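Local atomic coordinates of cytochrome c-550 (Paracoccus denitrificans, PDB entry 1COT), a protein that probably carries electrons in respiratory electron transport, as a class I c-type cytochrome with one covalently bound heme c. Residues P37-V42 and A113-N118; R45-E50 and P67-T72; E57-V62 and P85-M90. All blocks are in the same frame, centred on the assembly; numbering follows the deposited sequence.

Contact 1: residues P37-V42 and A113-N118; sequences PNLYGV and AFLAQN. With HEC (heme c), chain B.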
loop_
_atom_site.group_PDB
_atom_site.type_symbol
_atom_site.label_atom_id
_atom_site.label_comp_id
_atom_site.label_asym_id
_atom_site.label_seq_id
_atom_site.Cartn_x
_atom_site.Cartn_y
_atom_site.Cartn_z
ATOM N N PRO A 37 -6.387 4.449 -0.969
ATOM C CA PRO A 37 -6.083 5.193 0.248
ATOM C C PRO A 37 -4.823 6.037 0.146
ATOM O O PRO A 37 -3.942 5.784 -0.687
ATOM C CB PRO A 37 -5.782 4.135 1.326
ATOM C CG PRO A 37 -6.036 2.762 0.719
ATOM C CD PRO A 37 -6.377 2.977 -0.746
ATOM N N ASN A 38 -4.730 7.043 1.020
ATOM C CA ASN A 38 -3.573 7.919 1.088
ATOM C C ASN A 38 -2.417 7.023 1.546
ATOM O O ASN A 38 -2.577 6.245 2.486
ATOM C CB ASN A 38 -3.885 8.971 2.159
ATOM C CG ASN A 38 -2.789 9.976 2.395
ATOM O OD1 ASN A 38 -1.701 9.930 1.804
ATOM N ND2 ASN A 38 -3.091 10.906 3.288
ATOM N N LEU A 39 -1.260 7.121 0.888
ATOM C CA LEU A 39 -0.088 6.317 1.217
ATOM C C LEU A 39 0.909 6.955 2.157
ATOM O O LEU A 39 1.903 6.326 2.512
ATOM C CB LEU A 39 0.542 5.609 -0.002
ATOM C CG LEU A 39 -0.467 4.719 -0.737
ATOM C CD1 LEU A 39 0.166 4.141 -2.001
ATOM C CD2 LEU A 39 -0.933 3.589 0.172
ATOM N N TYR A 40 0.643 8.190 2.565
ATOM C CA TYR A 40 1.562 8.824 3.485
ATOM C C TYR A 40 1.519 7.951 4.735
ATOM O O TYR A 40 0.445 7.540 5.175
ATOM C CB TYR A 40 1.016 10.196 3.911
ATOM C CG TYR A 40 1.866 10.717 5.041
ATOM C CD1 TYR A 40 1.596 10.427 6.382
ATOM C CD2 TYR A 40 2.973 11.517 4.758
ATOM C CE1 TYR A 40 2.379 10.860 7.451
ATOM C CE2 TYR A 40 3.763 11.975 5.807
ATOM C CZ TYR A 40 3.475 11.661 7.134
ATOM O OH TYR A 40 4.279 12.139 8.139
ATOM N N GLY A 41 2.703 7.679 5.288
ATOM C CA GLY A 41 2.861 6.876 6.486
ATOM C C GLY A 41 2.369 5.444 6.362
ATOM O O GLY A 41 2.019 4.825 7.371
ATOM N N VAL A 42 2.334 4.887 5.149
ATOM C CA VAL A 42 1.856 3.512 5.008
ATOM C C VAL A 42 2.768 2.492 5.660
ATOM O O VAL A 42 2.312 1.484 6.198
ATOM C CB VAL A 42 1.495 3.103 3.571
ATOM C CG1 VAL A 42 2.743 3.103 2.684
ATOM C CG2 VAL A 42 0.793 1.759 3.523
ATOM N N ALA A 113 10.648 1.896 -1.137
ATOM C CA ALA A 113 11.615 2.767 -0.484
ATOM C C ALA A 113 11.076 4.197 -0.421
ATOM O O ALA A 113 11.255 4.919 0.556
ATOM C CB ALA A 113 12.950 2.734 -1.222
ATOM N N PHE A 114 10.408 4.615 -1.478
ATOM C CA PHE A 114 9.854 5.938 -1.522
ATOM C C PHE A 114 8.695 6.034 -0.545
ATOM O O PHE A 114 8.504 7.066 0.086
ATOM C CB PHE A 114 9.329 6.160 -2.926
ATOM C CG PHE A 114 8.662 7.480 -3.100
ATOM C CD1 PHE A 114 9.398 8.662 -3.002
ATOM C CD2 PHE A 114 7.309 7.496 -3.418
ATOM C CE1 PHE A 114 8.788 9.903 -3.205
ATOM C CE2 PHE A 114 6.692 8.729 -3.637
ATOM C CZ PHE A 114 7.433 9.905 -3.524
ATOM N N LEU A 115 7.898 4.967 -0.433
ATOM C CA LEU A 115 6.795 5.008 0.504
ATOM C C LEU A 115 7.380 5.136 1.905
ATOM O O LEU A 115 6.831 5.825 2.761
ATOM C CB LEU A 115 5.982 3.712 0.423
ATOM C CG LEU A 115 5.250 3.612 -0.904
ATOM C CD1 LEU A 115 4.492 2.294 -0.941
ATOM C CD2 LEU A 115 4.262 4.768 -1.043
ATOM N N ALA A 116 8.506 4.475 2.130
ATOM C CA ALA A 116 9.159 4.524 3.414
ATOM C C ALA A 116 9.684 5.921 3.727
ATOM O O ALA A 116 9.627 6.412 4.850
ATOM C CB ALA A 116 10.295 3.520 3.449
ATOM N N GLN A 117 10.192 6.585 2.708
ATOM C CA GLN A 117 10.698 7.915 2.893
ATOM C C GLN A 117 9.557 8.808 3.373
ATOM O O GLN A 117 9.730 9.747 4.144
ATOM C CB GLN A 117 11.249 8.378 1.533
ATOM C CG GLN A 117 11.492 9.897 1.440
ATOM C CD GLN A 117 12.127 10.305 0.128
ATOM O OE1 GLN A 117 13.286 9.959 -0.151
ATOM N NE2 GLN A 117 11.382 11.060 -0.679
ATOM N N ASN A 118 8.362 8.487 2.887
ATOM C CA ASN A 118 7.156 9.219 3.219
ATOM C C ASN A 118 6.381 8.618 4.402
ATOM O O ASN A 118 5.187 8.868 4.553
ATOM C CB ASN A 118 6.279 9.433 1.974
ATOM C CG ASN A 118 6.984 10.379 1.026
ATOM O OD1 ASN A 118 7.064 11.589 1.298
ATOM N ND2 ASN A 118 7.527 9.849 -0.064
HETATM FE FE HEC B . -3.010 0.638 -4.592
HETATM C CHA HEC B . -4.610 -0.267 -1.778
HETATM C CHB HEC B . -0.047 0.371 -3.026
HETATM C CHC HEC B . -1.394 1.545 -7.438
HETATM C CHD HEC B . -5.968 1.052 -6.180
HETATM N NA HEC B . -2.422 0.140 -2.782
HETATM C C1A HEC B . -3.268 -0.201 -1.732
HETATM C C2A HEC B . -2.472 -0.487 -0.559
HETATM C C3A HEC B . -1.179 -0.316 -0.886
HETATM C C4A HEC B . -1.156 0.077 -2.260
HETATM C CMA HEC B . 0.041 -0.498 -0.014
HETATM C CAA HEC B . -3.031 -0.905 0.774
HETATM C CBA HEC B . -3.242 0.348 1.637
HETATM C CGA HEC B . -3.709 0.120 3.077
HETATM O O1A HEC B . -4.200 1.119 3.526
HETATM O O2A HEC B . -3.612 -0.901 3.713
HETATM N NB HEC B . -1.138 0.885 -5.147
HETATM C C1B HEC B . -0.069 0.777 -4.314
HETATM C C2B HEC B . 1.111 1.084 -5.063
HETATM C C3B HEC B . 0.718 1.395 -6.288
HETATM C C4B HEC B . -0.674 1.263 -6.338
HETATM C CMB HEC B . 2.530 1.006 -4.468
HETATM C CAB HEC B . 1.600 1.670 -7.439
HETATM C CBB HEC B . 2.649 0.692 -7.885
HETATM N NC HEC B . -3.527 1.153 -6.401
HETATM C C1C HEC B . -2.742 1.516 -7.464
HETATM C C2C HEC B . -3.557 1.862 -8.609
HETATM C C3C HEC B . -4.849 1.732 -8.235
HETATM C C4C HEC B . -4.824 1.310 -6.869
HETATM C CMC HEC B . -3.019 2.289 -9.970
HETATM C CAC HEC B . -6.110 1.979 -9.019
HETATM C CBC HEC B . -6.353 1.771 -10.480
HETATM N ND HEC B . -4.918 0.399 -4.094
HETATM C C1D HEC B . -6.001 0.641 -4.900
HETATM C C2D HEC B . -7.214 0.373 -4.149
HETATM C C3D HEC B . -6.801 0.025 -2.916
HETATM C C4D HEC B . -5.383 0.022 -2.884
HETATM C CMD HEC B . -8.628 0.475 -4.674
HETATM C CAD HEC B . -7.661 -0.446 -1.808
HETATM C CBD HEC B . -7.602 -1.996 -1.981
HETATM C CGD HEC B . -8.657 -2.807 -1.328
HETATM O O1D HEC B . -9.491 -2.367 -0.574
HETATM O O2D HEC B . -8.612 -4.034 -1.601
#
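Val42 and Leu39 pack on Leu115 where the heme-flanking loop of this class I cytochrome c fold meets the C-terminal helix 108-117. The loop side is a type II beta turn from Leu39 to Val42, closed by Val42 N to Leu39 O, with Gly41 at positive phi as its third residue. The tight part faces the heme. Leu115 meets the loop with two atoms: CD2 lies 4.0 Å from Leu39 CB, and CB lies 4.0 Å from Val42 CG1. The side chains of Val42 and Leu115 cross obliquely, Val42 CG1 standing between its own backbone N and carbonyl carbon (chi1 65°), which turns it to Leu115. The end of Leu39 reaches the porphyrin: its CD1 is 3.9 Å from the heme meso carbon CHB, and it also touches His19, an axial ligand of the iron. Pro37 lays CD 3.7 Å from heme C3D, and its carbonyl oxygen accepts a hydrogen bond from His19 ND1, which probably helps to set the imidazole's rotation, as in other cytochromes c.

Away from the heme the contact is looser and more polar; Tyr40, Gly41 and Asn38 are partly exposed there, though Asn118 is buried. Asn118, the first residue beyond the helix, takes the single cross-contact hydrogen bond, Gly41 N to Asn118 O at 2.9 Å. The same oxygen sits over one face of the Tyr40 ring, offset toward the rim. Asn38 forms an Asx turn, its OD1 accepting from Tyr40 N with the donor above the carbonyl plane. On the helix side Phe114 O is gripped twice, by Asn118 N and by Asn118 ND2, from opposite faces of its carbonyl plane; ND2, 3.0 Å from Phe114 O, lies over one face of the Phe114 ring, offset toward the rim.

Contact 2: residues R45-E50 and P67-T72; sequences RKIASE and PDLTWT. With HEC (heme c), chain B.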
loop_
_atom_site.group_PDB
_atom_site.type_symbol
_atom_site.label_atom_id
_atom_site.label_comp_id
_atom_site.label_asym_id
_atom_site.label_seq_id
_atom_site.Cartn_x
_atom_site.Cartn_y
_atom_site.Cartn_z
ATOM N N ARG A 45 2.039 1.244 9.203
ATOM C CA ARG A 45 0.628 1.448 9.492
ATOM C C ARG A 45 -0.138 0.129 9.489
ATOM O O ARG A 45 0.156 -0.752 8.685
ATOM C CB ARG A 45 0.100 2.326 8.382
ATOM C CG ARG A 45 -1.361 2.658 8.456
ATOM C CD ARG A 45 -1.620 3.790 7.474
ATOM N NE ARG A 45 -2.176 3.341 6.209
ATOM C CZ ARG A 45 -2.185 4.111 5.118
ATOM N NH1 ARG A 45 -1.679 5.344 5.125
ATOM N NH2 ARG A 45 -2.719 3.634 4.001
ATOM N N LYS A 46 -1.143 -0.007 10.361
ATOM C CA LYS A 46 -1.945 -1.222 10.396
ATOM C C LYS A 46 -2.628 -1.408 9.045
ATOM O O LYS A 46 -3.090 -0.448 8.431
ATOM C CB LYS A 46 -3.049 -1.078 11.440
ATOM C CG LYS A 46 -3.828 -2.354 11.713
ATOM C CD LYS A 46 -4.923 -2.194 12.766
ATOM C CE LYS A 46 -5.494 -3.508 13.254
ATOM N NZ LYS A 46 -6.091 -4.295 12.166
ATOM N N ILE A 47 -2.680 -2.639 8.559
ATOM C CA ILE A 47 -3.320 -2.913 7.275
ATOM C C ILE A 47 -4.751 -2.389 7.250
ATOM O O ILE A 47 -5.449 -2.499 8.258
ATOM C CB ILE A 47 -3.457 -4.434 7.125
ATOM C CG1 ILE A 47 -2.137 -5.156 7.385
ATOM C CG2 ILE A 47 -4.047 -4.819 5.778
ATOM C CD1 ILE A 47 -1.051 -4.825 6.362
ATOM N N ALA A 48 -5.185 -1.862 6.103
ATOM C CA ALA A 48 -6.537 -1.350 5.891
ATOM C C ALA A 48 -7.013 -0.527 7.068
ATOM O O ALA A 48 -8.067 -0.809 7.639
ATOM C CB ALA A 48 -7.493 -2.515 5.658
ATOM N N SER A 49 -6.239 0.486 7.434
ATOM C CA SER A 49 -6.647 1.289 8.570
ATOM C C SER A 49 -6.940 2.735 8.231
ATOM O O SER A 49 -7.172 3.531 9.142
ATOM C CB SER A 49 -5.694 1.164 9.745
ATOM O OG SER A 49 -4.442 1.704 9.386
ATOM N N GLU A 50 -6.933 3.095 6.935
ATOM C CA GLU A 50 -7.217 4.475 6.541
ATOM C C GLU A 50 -8.670 4.797 6.881
ATOM O O GLU A 50 -9.609 4.088 6.518
ATOM C CB GLU A 50 -6.847 4.913 5.105
ATOM C CG GLU A 50 -7.750 6.039 4.553
ATOM C CD GLU A 50 -7.130 6.887 3.473
ATOM O OE1 GLU A 50 -5.835 6.994 3.620
ATOM O OE2 GLU A 50 -7.754 7.416 2.569
ATOM N N PRO A 67 -4.640 -9.048 13.496
ATOM C CA PRO A 67 -4.771 -7.755 14.113
ATOM C C PRO A 67 -3.527 -6.954 14.374
ATOM O O PRO A 67 -3.541 -5.725 14.400
ATOM C CB PRO A 67 -5.593 -7.947 15.380
ATOM C CG PRO A 67 -5.824 -9.443 15.535
ATOM C CD PRO A 67 -5.127 -10.139 14.383
ATOM N N ASP A 68 -2.460 -7.672 14.567
ATOM C CA ASP A 68 -1.246 -6.984 14.830
ATOM C C ASP A 68 -0.464 -6.692 13.561
ATOM O O ASP A 68 0.643 -6.158 13.616
ATOM C CB ASP A 68 -0.402 -7.895 15.726
ATOM C CG ASP A 68 -0.246 -9.286 15.171
ATOM O OD1 ASP A 68 -0.930 -9.755 14.285
ATOM O OD2 ASP A 68 0.723 -9.941 15.755
ATOM N N LEU A 69 -1.015 -7.039 12.414
ATOM C CA LEU A 69 -0.310 -6.803 11.178
ATOM C C LEU A 69 -0.305 -5.365 10.710
ATOM O O LEU A 69 -1.333 -4.711 10.545
ATOM C CB LEU A 69 -0.852 -7.708 10.055
ATOM C CG LEU A 69 0.005 -7.699 8.790
ATOM C CD1 LEU A 69 1.424 -8.152 9.135
ATOM C CD2 LEU A 69 -0.605 -8.645 7.773
ATOM N N THR A 70 0.912 -4.898 10.507
ATOM C CA THR A 70 1.158 -3.561 10.028
ATOM C C THR A 70 2.004 -3.760 8.795
ATOM O O THR A 70 2.700 -4.760 8.672
ATOM C CB THR A 70 1.863 -2.660 11.053
ATOM O OG1 THR A 70 3.146 -3.189 11.328
ATOM C CG2 THR A 70 1.026 -2.571 12.323
ATOM N N TRP A 71 1.944 -2.830 7.879
ATOM C CA TRP A 71 2.743 -3.009 6.695
ATOM C C TRP A 71 4.234 -2.848 6.880
ATOM O O TRP A 71 4.713 -1.837 7.393
ATOM C CB TRP A 71 2.398 -1.877 5.725
ATOM C CG TRP A 71 1.108 -2.081 5.028
ATOM C CD1 TRP A 71 0.030 -1.269 5.117
ATOM C CD2 TRP A 71 0.783 -3.137 4.125
ATOM N NE1 TRP A 71 -0.972 -1.749 4.311
ATOM C CE2 TRP A 71 -0.536 -2.896 3.695
ATOM C CE3 TRP A 71 1.490 -4.247 3.649
ATOM C CZ2 TRP A 71 -1.164 -3.767 2.793
ATOM C CZ3 TRP A 71 0.861 -5.106 2.767
ATOM C CH2 TRP A 71 -0.450 -4.860 2.342
ATOM N N THR A 72 4.981 -3.846 6.446
ATOM C CA THR A 72 6.425 -3.814 6.511
ATOM C C THR A 72 6.867 -3.621 5.072
ATOM O O THR A 72 6.076 -3.874 4.162
ATOM C CB THR A 72 7.030 -5.137 7.007
ATOM O OG1 THR A 72 6.649 -6.183 6.136
ATOM C CG2 THR A 72 6.545 -5.408 8.421
HETATM FE FE HEC B . -3.010 0.638 -4.592
HETATM C CHA HEC B . -4.610 -0.267 -1.778
HETATM C CHB HEC B . -0.047 0.371 -3.026
HETATM C CHC HEC B . -1.394 1.545 -7.438
HETATM C CHD HEC B . -5.968 1.052 -6.180
HETATM N NA HEC B . -2.422 0.140 -2.782
HETATM C C1A HEC B . -3.268 -0.201 -1.732
HETATM C C2A HEC B . -2.472 -0.487 -0.559
HETATM C C3A HEC B . -1.179 -0.316 -0.886
HETATM C C4A HEC B . -1.156 0.077 -2.260
HETATM C CMA HEC B . 0.041 -0.498 -0.014
HETATM C CAA HEC B . -3.031 -0.905 0.774
HETATM C CBA HEC B . -3.242 0.348 1.637
HETATM C CGA HEC B . -3.709 0.120 3.077
HETATM O O1A HEC B . -4.200 1.119 3.526
HETATM O O2A HEC B . -3.612 -0.901 3.713
HETATM N NB HEC B . -1.138 0.885 -5.147
HETATM C C1B HEC B . -0.069 0.777 -4.314
HETATM C C2B HEC B . 1.111 1.084 -5.063
HETATM C C3B HEC B . 0.718 1.395 -6.288
HETATM C C4B HEC B . -0.674 1.263 -6.338
HETATM C CMB HEC B . 2.530 1.006 -4.468
HETATM C CAB HEC B . 1.600 1.670 -7.439
HETATM C CBB HEC B . 2.649 0.692 -7.885
HETATM N NC HEC B . -3.527 1.153 -6.401
HETATM C C1C HEC B . -2.742 1.516 -7.464
HETATM C C2C HEC B . -3.557 1.862 -8.609
HETATM C C3C HEC B . -4.849 1.732 -8.235
HETATM C C4C HEC B . -4.824 1.310 -6.869
HETATM C CMC HEC B . -3.019 2.289 -9.970
HETATM C CAC HEC B . -6.110 1.979 -9.019
HETATM C CBC HEC B . -6.353 1.771 -10.480
HETATM N ND HEC B . -4.918 0.399 -4.094
HETATM C C1D HEC B . -6.001 0.641 -4.900
HETATM C C2D HEC B . -7.214 0.373 -4.149
HETATM C C3D HEC B . -6.801 0.025 -2.916
HETATM C C4D HEC B . -5.383 0.022 -2.884
HETATM C CMD HEC B . -8.628 0.475 -4.674
HETATM C CAD HEC B . -7.661 -0.446 -1.808
HETATM C CBD HEC B . -7.602 -1.996 -1.981
HETATM C CGD HEC B . -8.657 -2.807 -1.328
HETATM O O1D HEC B . -9.491 -2.367 -0.574
HETATM O O2D HEC B . -8.612 -4.034 -1.601
HETATM O O HOH W 1 -4.071 -5.611 10.916
#
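The pocket for a heme propionate is built here by two loops, 45-50 and 67-72, joined by a single beta bridge between Lys46 and Thr70. Trp71 N donates to Arg45 O at 2.9 Å and Ile47 N to Leu69 O at 3.2 Å, one bond either side of the bridge. Ile47 fills the corner between the loops. Its CD1 stands over the centre of the Trp71 rings, 3.4 Å from the centroid of the five-membered ring, a CH-pi contact in which the side chains cross at about a right angle. Its CG1, beside the backbone N (chi1 -51°), packs 3.6 Å from Leu69 CG. At the more exposed margin a water accepts from Lys46 NZ and donates to Leu69 O.

The indole edge is left for the heme: Trp71 NE1 gives heme O2A a bond of 2.8 Å, the oxygen lying in the ring plane, and Ala48 N reaches the same oxygen at 3.0 Å. The other oxygen, heme O1A, accepts from Arg45 NH2 at 3.0 Å, while NH1 of the same guanidinium bonds to Asn38 O, a second bond that should help to hold the guanidinium in place. Both propionate oxygens are thus gripped by N-H donors, one of them charged, which would be expected to favour the ionised carboxylate and help offset its negative charge beside the heme.

Contact 3: residues E57-V62 and P85-M90; sequences EGILEV and PWLVKM. With HEC (heme c), chain B.
Val62 packs against Leu87 and Met90 where helices 57-65 and 83-91 of the cytochrome c fold meet. The axes of the two short segments approach to 9.4 Å and run at 41° to each other, the two helices heading broadly the same way.

The aliphatic contacts carry most of the interface. Val62 CG2, anti to the carbonyl carbon and beside the backbone N, touches Leu87 CD2 and Met90 CB, each at 3.6 Å. Its side chain crosses that of Leu87 at about a right angle and that of Met90 obliquely. The same Leu87 CD2 also rests on the backbone of the facing helix, 3.8 Å from Ile59 N and 3.9 Å from Gly58 C. Gly58 has no side chain, and a beta carbon there would point at Leu87 and sit tightly against CD1, so the bare glycine lets the leucine lie close.

Aromatic contacts come next. Val62 CG1 approaches Trp86 CH2 at 4.1 Å, again with the side chains crossing at about a right angle. Met90 CG, beside the backbone N (chi1 -55°), lies over the centre of the Trp86 rings, 3.7 Å above their plane.

The heme is met by Ile59. Its CG2, between the backbone N and the carbonyl carbon, lies 3.6 Å from heme propionate oxygen O1D, an apolar methyl against a polar group.

Helix 73-81 covers a further side of the pair: Tyr79 touches Ile59 and meets Trp86 edge-to-face, and Glu78 forms a salt bridge with Lys89. Helix 57-65 thus touches the heme, helix 83-91 and, through Ile59 and Tyr79, helix 73-81.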
loop_
_atom_site.group_PDB
_atom_site.type_symbol
_atom_site.label_atom_id
_atom_site.label_comp_id
_atom_site.label_asym_id
_atom_site.label_seq_id
_atom_site.Cartn_x
_atom_site.Cartn_y
_atom_site.Cartn_z
ATOM N N GLU A 57 -13.371 -6.408 0.734
ATOM C CA GLU A 57 -13.590 -7.485 1.670
ATOM C C GLU A 57 -12.361 -8.316 2.018
ATOM O O GLU A 57 -12.111 -8.685 3.174
ATOM C CB GLU A 57 -14.854 -8.282 1.290
ATOM C CG GLU A 57 -16.204 -7.551 1.600
ATOM C CD GLU A 57 -16.424 -7.118 3.040
ATOM O OE1 GLU A 57 -16.079 -8.016 3.920
ATOM O OE2 GLU A 57 -16.886 -6.029 3.336
ATOM N N GLY A 58 -11.572 -8.603 1.002
ATOM C CA GLY A 58 -10.388 -9.389 1.229
ATOM C C GLY A 58 -9.385 -8.770 2.198
ATOM O O GLY A 58 -8.903 -9.438 3.120
ATOM N N ILE A 59 -9.036 -7.508 1.977
ATOM C CA ILE A 59 -8.059 -6.868 2.836
ATOM C C ILE A 59 -8.591 -6.646 4.244
ATOM O O ILE A 59 -7.838 -6.701 5.222
ATOM C CB ILE A 59 -7.463 -5.646 2.141
ATOM C CG1 ILE A 59 -6.087 -5.317 2.719
ATOM C CG2 ILE A 59 -8.419 -4.462 2.204
ATOM C CD1 ILE A 59 -5.391 -4.170 1.997
ATOM N N LEU A 60 -9.896 -6.418 4.357
ATOM C CA LEU A 60 -10.497 -6.240 5.663
ATOM C C LEU A 60 -10.392 -7.566 6.385
ATOM O O LEU A 60 -10.158 -7.625 7.592
ATOM C CB LEU A 60 -11.959 -5.823 5.529
ATOM C CG LEU A 60 -12.033 -4.385 5.048
ATOM C CD1 LEU A 60 -13.495 -4.031 4.804
ATOM C CD2 LEU A 60 -11.414 -3.469 6.100
ATOM N N GLU A 61 -10.543 -8.659 5.642
ATOM C CA GLU A 61 -10.432 -9.966 6.271
ATOM C C GLU A 61 -8.999 -10.194 6.733
ATOM O O GLU A 61 -8.764 -10.752 7.800
ATOM C CB GLU A 61 -10.873 -11.117 5.352
ATOM C CG GLU A 61 -10.784 -12.487 6.048
ATOM C CD GLU A 61 -11.487 -13.545 5.237
ATOM O OE1 GLU A 61 -12.421 -13.042 4.471
ATOM O OE2 GLU A 61 -11.206 -14.725 5.273
ATOM N N VAL A 62 -8.016 -9.768 5.941
ATOM C CA VAL A 62 -6.648 -9.954 6.371
ATOM C C VAL A 62 -6.435 -9.202 7.696
ATOM O O VAL A 62 -5.849 -9.759 8.620
ATOM C CB VAL A 62 -5.668 -9.399 5.346
ATOM C CG1 VAL A 62 -4.253 -9.402 5.906
ATOM C CG2 VAL A 62 -5.742 -10.189 4.043
ATOM N N PRO A 85 -2.916 -12.864 -5.084
ATOM C CA PRO A 85 -2.342 -14.015 -4.411
ATOM C C PRO A 85 -1.985 -13.739 -2.962
ATOM O O PRO A 85 -2.050 -14.611 -2.094
ATOM C CB PRO A 85 -1.088 -14.367 -5.208
ATOM C CG PRO A 85 -0.978 -13.384 -6.370
ATOM C CD PRO A 85 -2.218 -12.503 -6.342
ATOM N N TRP A 86 -1.591 -12.503 -2.697
ATOM C CA TRP A 86 -1.230 -12.126 -1.357
ATOM C C TRP A 86 -2.452 -12.261 -0.458
ATOM O O TRP A 86 -2.384 -12.821 0.643
ATOM C CB TRP A 86 -0.710 -10.694 -1.326
ATOM C CG TRP A 86 -0.062 -10.359 -0.023
ATOM C CD1 TRP A 86 1.200 -10.686 0.349
ATOM C CD2 TRP A 86 -0.623 -9.630 1.084
ATOM N NE1 TRP A 86 1.458 -10.209 1.600
ATOM C CE2 TRP A 86 0.361 -9.548 2.086
ATOM C CE3 TRP A 86 -1.862 -9.034 1.310
ATOM C CZ2 TRP A 86 0.137 -8.902 3.303
ATOM C CZ3 TRP A 86 -2.083 -8.394 2.508
ATOM C CH2 TRP A 86 -1.097 -8.323 3.500
ATOM N N LEU A 87 -3.574 -11.732 -0.944
ATOM C CA LEU A 87 -4.824 -11.796 -0.208
ATOM C C LEU A 87 -5.255 -13.258 -0.027
ATOM O O LEU A 87 -5.704 -13.634 1.055
ATOM C CB LEU A 87 -5.928 -10.977 -0.910
ATOM C CG LEU A 87 -5.712 -9.469 -0.832
ATOM C CD1 LEU A 87 -6.757 -8.788 -1.709
ATOM C CD2 LEU A 87 -5.866 -9.015 0.614
ATOM N N VAL A 88 -5.112 -14.104 -1.059
ATOM C CA VAL A 88 -5.490 -15.508 -0.929
ATOM C C VAL A 88 -4.649 -16.144 0.159
ATOM O O VAL A 88 -5.120 -16.906 1.009
ATOM C CB VAL A 88 -5.319 -16.273 -2.234
ATOM C CG1 VAL A 88 -5.585 -17.752 -2.001
ATOM C CG2 VAL A 88 -6.281 -15.713 -3.285
ATOM N N LYS A 89 -3.373 -15.823 0.118
ATOM C CA LYS A 89 -2.436 -16.327 1.092
ATOM C C LYS A 89 -2.791 -15.974 2.533
ATOM O O LYS A 89 -2.824 -16.832 3.415
ATOM C CB LYS A 89 -1.040 -15.830 0.744
ATOM C CG LYS A 89 -0.053 -16.076 1.872
ATOM C CD LYS A 89 1.401 -15.825 1.503
ATOM C CE LYS A 89 1.839 -14.371 1.582
ATOM N NZ LYS A 89 3.258 -14.260 1.957
ATOM N N MET A 90 -3.052 -14.690 2.774
ATOM C CA MET A 90 -3.374 -14.156 4.096
ATOM C C MET A 90 -4.756 -14.448 4.662
ATOM O O MET A 90 -5.000 -14.276 5.858
ATOM C CB MET A 90 -3.109 -12.637 4.123
ATOM C CG MET A 90 -1.693 -12.281 3.708
ATOM S SD MET A 90 -0.458 -12.963 4.837
ATOM C CE MET A 90 -1.043 -12.322 6.428
HETATM FE FE HEC B . -3.010 0.638 -4.592
HETATM C CHA HEC B . -4.610 -0.267 -1.778
HETATM C CHB HEC B . -0.047 0.371 -3.026
HETATM C CHC HEC B . -1.394 1.545 -7.438
HETATM C CHD HEC B . -5.968 1.052 -6.180
HETATM N NA HEC B . -2.422 0.140 -2.782
HETATM C C1A HEC B . -3.268 -0.201 -1.732
HETATM C C2A HEC B . -2.472 -0.487 -0.559
HETATM C C3A HEC B . -1.179 -0.316 -0.886
HETATM C C4A HEC B . -1.156 0.077 -2.260
HETATM C CMA HEC B . 0.041 -0.498 -0.014
HETATM C CAA HEC B . -3.031 -0.905 0.774
HETATM C CBA HEC B . -3.242 0.348 1.637
HETATM C CGA HEC B . -3.709 0.120 3.077
HETATM O O1A HEC B . -4.200 1.119 3.526
HETATM O O2A HEC B . -3.612 -0.901 3.713
HETATM N NB HEC B . -1.138 0.885 -5.147
HETATM C C1B HEC B . -0.069 0.777 -4.314
HETATM C C2B HEC B . 1.111 1.084 -5.063
HETATM C C3B HEC B . 0.718 1.395 -6.288
HETATM C C4B HEC B . -0.674 1.263 -6.338
HETATM C CMB HEC B . 2.530 1.006 -4.468
HETATM C CAB HEC B . 1.600 1.670 -7.439
HETATM C CBB HEC B . 2.649 0.692 -7.885
HETATM N NC HEC B . -3.527 1.153 -6.401
HETATM C C1C HEC B . -2.742 1.516 -7.464
HETATM C C2C HEC B . -3.557 1.862 -8.609
HETATM C C3C HEC B . -4.849 1.732 -8.235
HETATM C C4C HEC B . -4.824 1.310 -6.869
HETATM C CMC HEC B . -3.019 2.289 -9.970
HETATM C CAC HEC B . -6.110 1.979 -9.019
HETATM C CBC HEC B . -6.353 1.771 -10.480
HETATM N ND HEC B . -4.918 0.399 -4.094
HETATM C C1D HEC B . -6.001 0.641 -4.900
HETATM C C2D HEC B . -7.214 0.373 -4.149
HETATM C C3D HEC B . -6.801 0.025 -2.916
HETATM C C4D HEC B . -5.383 0.022 -2.884
HETATM C CMD HEC B . -8.628 0.475 -4.674
HETATM C CAD HEC B . -7.661 -0.446 -1.808
HETATM C CBD HEC B . -7.602 -1.996 -1.981
HETATM C CGD HEC B . -8.657 -2.807 -1.328
HETATM O O1D HEC B . -9.491 -2.367 -0.574
HETATM O O2D HEC B . -8.612 -4.034 -1.601
#

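In the fold
All three contacts touch the one heme c. Contact 1 brings Pro37 and Leu39 to it, contact 2 holds a propionate, and contact 3 reaches the other propionate through Ile59. Contacts 1 and 2, with centres about 13 Å apart, are joined by a probable hydrogen bond, Asn38 N lying 2.8 Å from Glu50 OE1, besides the Arg45 bond to Asn38 O. Contacts 2 and 3, centres about 12 Å apart, meet through apolar groups, with Trp71 CH2 3.7 Å from Trp86 CH2 and Ile47 CG2 3.7 Å from Ile59 CG1. Contacts 1 and 3 lie on opposite sides of the chain's centre, their centres about 20 Å and nearest atoms about 7 Å apart.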